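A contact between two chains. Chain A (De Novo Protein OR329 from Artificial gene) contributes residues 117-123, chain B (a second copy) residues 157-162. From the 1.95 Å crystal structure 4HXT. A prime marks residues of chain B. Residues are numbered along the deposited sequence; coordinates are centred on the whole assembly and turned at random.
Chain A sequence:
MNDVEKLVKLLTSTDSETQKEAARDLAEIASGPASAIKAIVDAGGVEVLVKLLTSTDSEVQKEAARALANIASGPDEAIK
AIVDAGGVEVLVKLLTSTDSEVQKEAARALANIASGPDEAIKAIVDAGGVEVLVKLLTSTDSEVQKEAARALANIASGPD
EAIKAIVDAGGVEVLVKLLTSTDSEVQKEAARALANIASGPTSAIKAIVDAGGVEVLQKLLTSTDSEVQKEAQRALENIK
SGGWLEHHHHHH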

# COMPACT_ATOMS: atom_id res chain seq x y z
N PRO A 117 -3.71 -4.18 5.83
CA PRO A 117 -3.47 -2.84 5.27
C PRO A 117 -2.03 -2.38 5.48
O PRO A 117 -1.31 -2.93 6.31
CB PRO A 117 -4.46 -1.97 6.04
CG PRO A 117 -5.56 -2.91 6.36
CD PRO A 117 -4.82 -4.14 6.79
N ASP A 118 -1.62 -1.36 4.73
CA ASP A 118 -0.27 -0.82 4.85
C ASP A 118 0.03 -0.33 6.27
O ASP A 118 1.17 -0.41 6.72
CB ASP A 118 -0.05 0.34 3.87
CG ASP A 118 0.24 -0.14 2.45
OD1 ASP A 118 0.59 -1.32 2.28
OD2 ASP A 118 0.14 0.68 1.51
N GLU A 119 -0.98 0.19 6.96
CA GLU A 119 -0.78 0.67 8.33
C GLU A 119 -0.41 -0.48 9.26
O GLU A 119 0.34 -0.29 10.22
CB GLU A 119 -2.04 1.36 8.85
CG GLU A 119 -2.38 2.69 8.19
CD GLU A 119 -1.37 3.79 8.53
OE1 GLU A 119 -0.72 3.69 9.59
OE2 GLU A 119 -1.26 4.76 7.76
N ALA A 120 -0.92 -1.68 8.97
CA ALA A 120 -0.61 -2.84 9.81
C ALA A 120 0.84 -3.25 9.61
O ALA A 120 1.54 -3.59 10.57
CB ALA A 120 -1.54 -4.00 9.46
N ILE A 121 1.31 -3.19 8.37
CA ILE A 121 2.69 -3.55 8.06
C ILE A 121 3.63 -2.52 8.69
O ILE A 121 4.68 -2.88 9.23
CB ILE A 121 2.91 -3.61 6.53
CG1 ILE A 121 2.06 -4.73 5.94
CG2 ILE A 121 4.38 -3.81 6.22
CD1 ILE A 121 2.12 -4.82 4.43
N LYS A 122 3.25 -1.25 8.62
CA LYS A 122 4.06 -0.19 9.20
C LYS A 122 4.26 -0.42 10.70
O LYS A 122 5.33 -0.17 11.24
CB LYS A 122 3.40 1.18 8.97
CG LYS A 122 4.15 2.34 9.63
CD LYS A 122 3.52 3.67 9.27
CE LYS A 122 4.13 4.81 10.08
NZ LYS A 122 5.59 4.92 9.86
N ALA A 123 3.21 -0.89 11.37
CA ALA A 123 3.29 -1.15 12.80
C ALA A 123 4.41 -2.16 13.08
O ALA A 123 5.19 -2.00 14.01
CB ALA A 123 1.96 -1.67 13.32
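Chain B (157-162) SGPDEA

Two helix N-termini from two copies of the designed protein OR329 meet here in a small, polar contact of 253 Å² (both sides summed), built mainly from acidic side chains with one lysine among them and helped by a bridging water. In chain A, Pro117 takes the N-cap position with phi/psi of -59/163, and the helix runs from Asp118 through Ala123 and onward; Ala120 N donates to Pro117 O (3.0 Å), Lys122 N to Asp118 O (2.9 Å) and Ala123 N to Glu119 O (3.1 Å). Chain B repeats the motif. Ser157′ and Gly158′ form the loop, Gly158′ in an extended conformation (-92/-153), Pro159′ is the N-cap residue at -67/170, and the helix starts at Asp160′ with phi/psi of -52/-46; a weak bond from Ala162′ N to Pro159′ O (3.1 Å) belongs to this first turn.

The chain B segment lies with its loop and N-cap by Asp118 and its first helical residues by Glu119 and Lys122. The CA atoms of Asp118 and Pro159′ are 5.7 Å apart and those of Glu119 and Asp160′ 6.3 Å; the two pairs advance together, so the backbones run in the same sense over that step. Ala162′ makes no contact with the chain A stretch. On the chain A side, Ala120, Ile121 and Ala123 are buried and out of reach of the chain B stretch, so the contact falls to Asp118, Glu119 and Lys122, one face of the helix.

Asp118 points its CA-to-CB bond toward chain B, chi1 in the m well, and sets its carboxylate against the loop: OD2 lies 3.8 Å from Pro159′ N and 4.0 Å from Gly158′ C. The proline nitrogen carries no hydrogen and cannot donate, so this is packing against backbone; Asp118 OD2 also lies 4.1 Å from Pro159′ CB. A water makes the polar link instead: its O lies 2.6 Å from Asp118 OD2 and 3.0 Å from Ser157′ O, in place to hydrogen-bond with either.

Asp160′ is the centre of the contact, buried, with 69 Å² covered and its CA-to-CB bond directed toward chain A. Glu119 starts out sideways, but with chi1 and chi2 both m its end comes nearer and places OE2 2.6 Å from Asp160′ OD1. Two oxygens this close suggest that one acid holds a proton, though the coordinates do not settle it.

Lys122 reaches out nearly fully extended, chi1 to chi3 all t before chi4 turns to p, and its aliphatic end passes along the acid: CE is 3.4 Å from Asp160′ OD2, whereas NZ is 4.3 Å from the same oxygen, beyond salt-bridge range. The salt bridge goes to the next residue, with Lys122 NZ 3.6 Å from Glu161′ OE2. Glu161′ also leaves its backbone sideways, and its m, p side chain folds back to bring the carboxylate within reach of the ammonium group.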

# COMPACT_ATOMS: atom_id res chain seq x y z
N SER B 157 -5.18 6.75 -0.50
CA SER B 157 -5.42 5.31 -0.40
C SER B 157 -4.09 4.58 -0.30
O SER B 157 -4.06 3.35 -0.24
CB SER B 157 -6.19 4.81 -1.62
OG SER B 157 -5.36 4.81 -2.77
N GLY B 158 -2.99 5.33 -0.29
CA GLY B 158 -1.68 4.71 -0.22
C GLY B 158 -1.12 4.50 1.17
O GLY B 158 -1.86 4.37 2.14
N PRO B 159 0.22 4.48 1.30
CA PRO B 159 0.86 4.28 2.60
C PRO B 159 0.66 5.43 3.59
O PRO B 159 0.16 6.50 3.22
CB PRO B 159 2.33 4.09 2.23
CG PRO B 159 2.47 4.93 1.01
CD PRO B 159 1.22 4.62 0.23
N ASP B 160 1.05 5.19 4.83
CA ASP B 160 0.93 6.18 5.90
C ASP B 160 1.56 7.52 5.51
O ASP B 160 0.97 8.58 5.73
CB ASP B 160 1.61 5.66 7.17
CG ASP B 160 1.40 6.57 8.36
OD1 ASP B 160 0.31 6.51 8.97
OD2 ASP B 160 2.31 7.36 8.68
N GLU B 161 2.76 7.46 4.95
CA GLU B 161 3.50 8.65 4.54
C GLU B 161 2.71 9.57 3.61
O GLU B 161 2.82 10.80 3.71
CB GLU B 161 4.81 8.25 3.84
CG GLU B 161 5.83 7.53 4.71
CD GLU B 161 5.36 6.17 5.19
OE1 GLU B 161 4.78 5.41 4.38
OE2 GLU B 161 5.58 5.84 6.38
N ALA B 162 1.94 8.98 2.71
CA ALA B 162 1.13 9.74 1.76
C ALA B 162 0.02 10.52 2.47
O ALA B 162 -0.22 11.69 2.16
CB ALA B 162 0.53 8.78 0.71
O HOH W 1 -2.14 1.21 0.47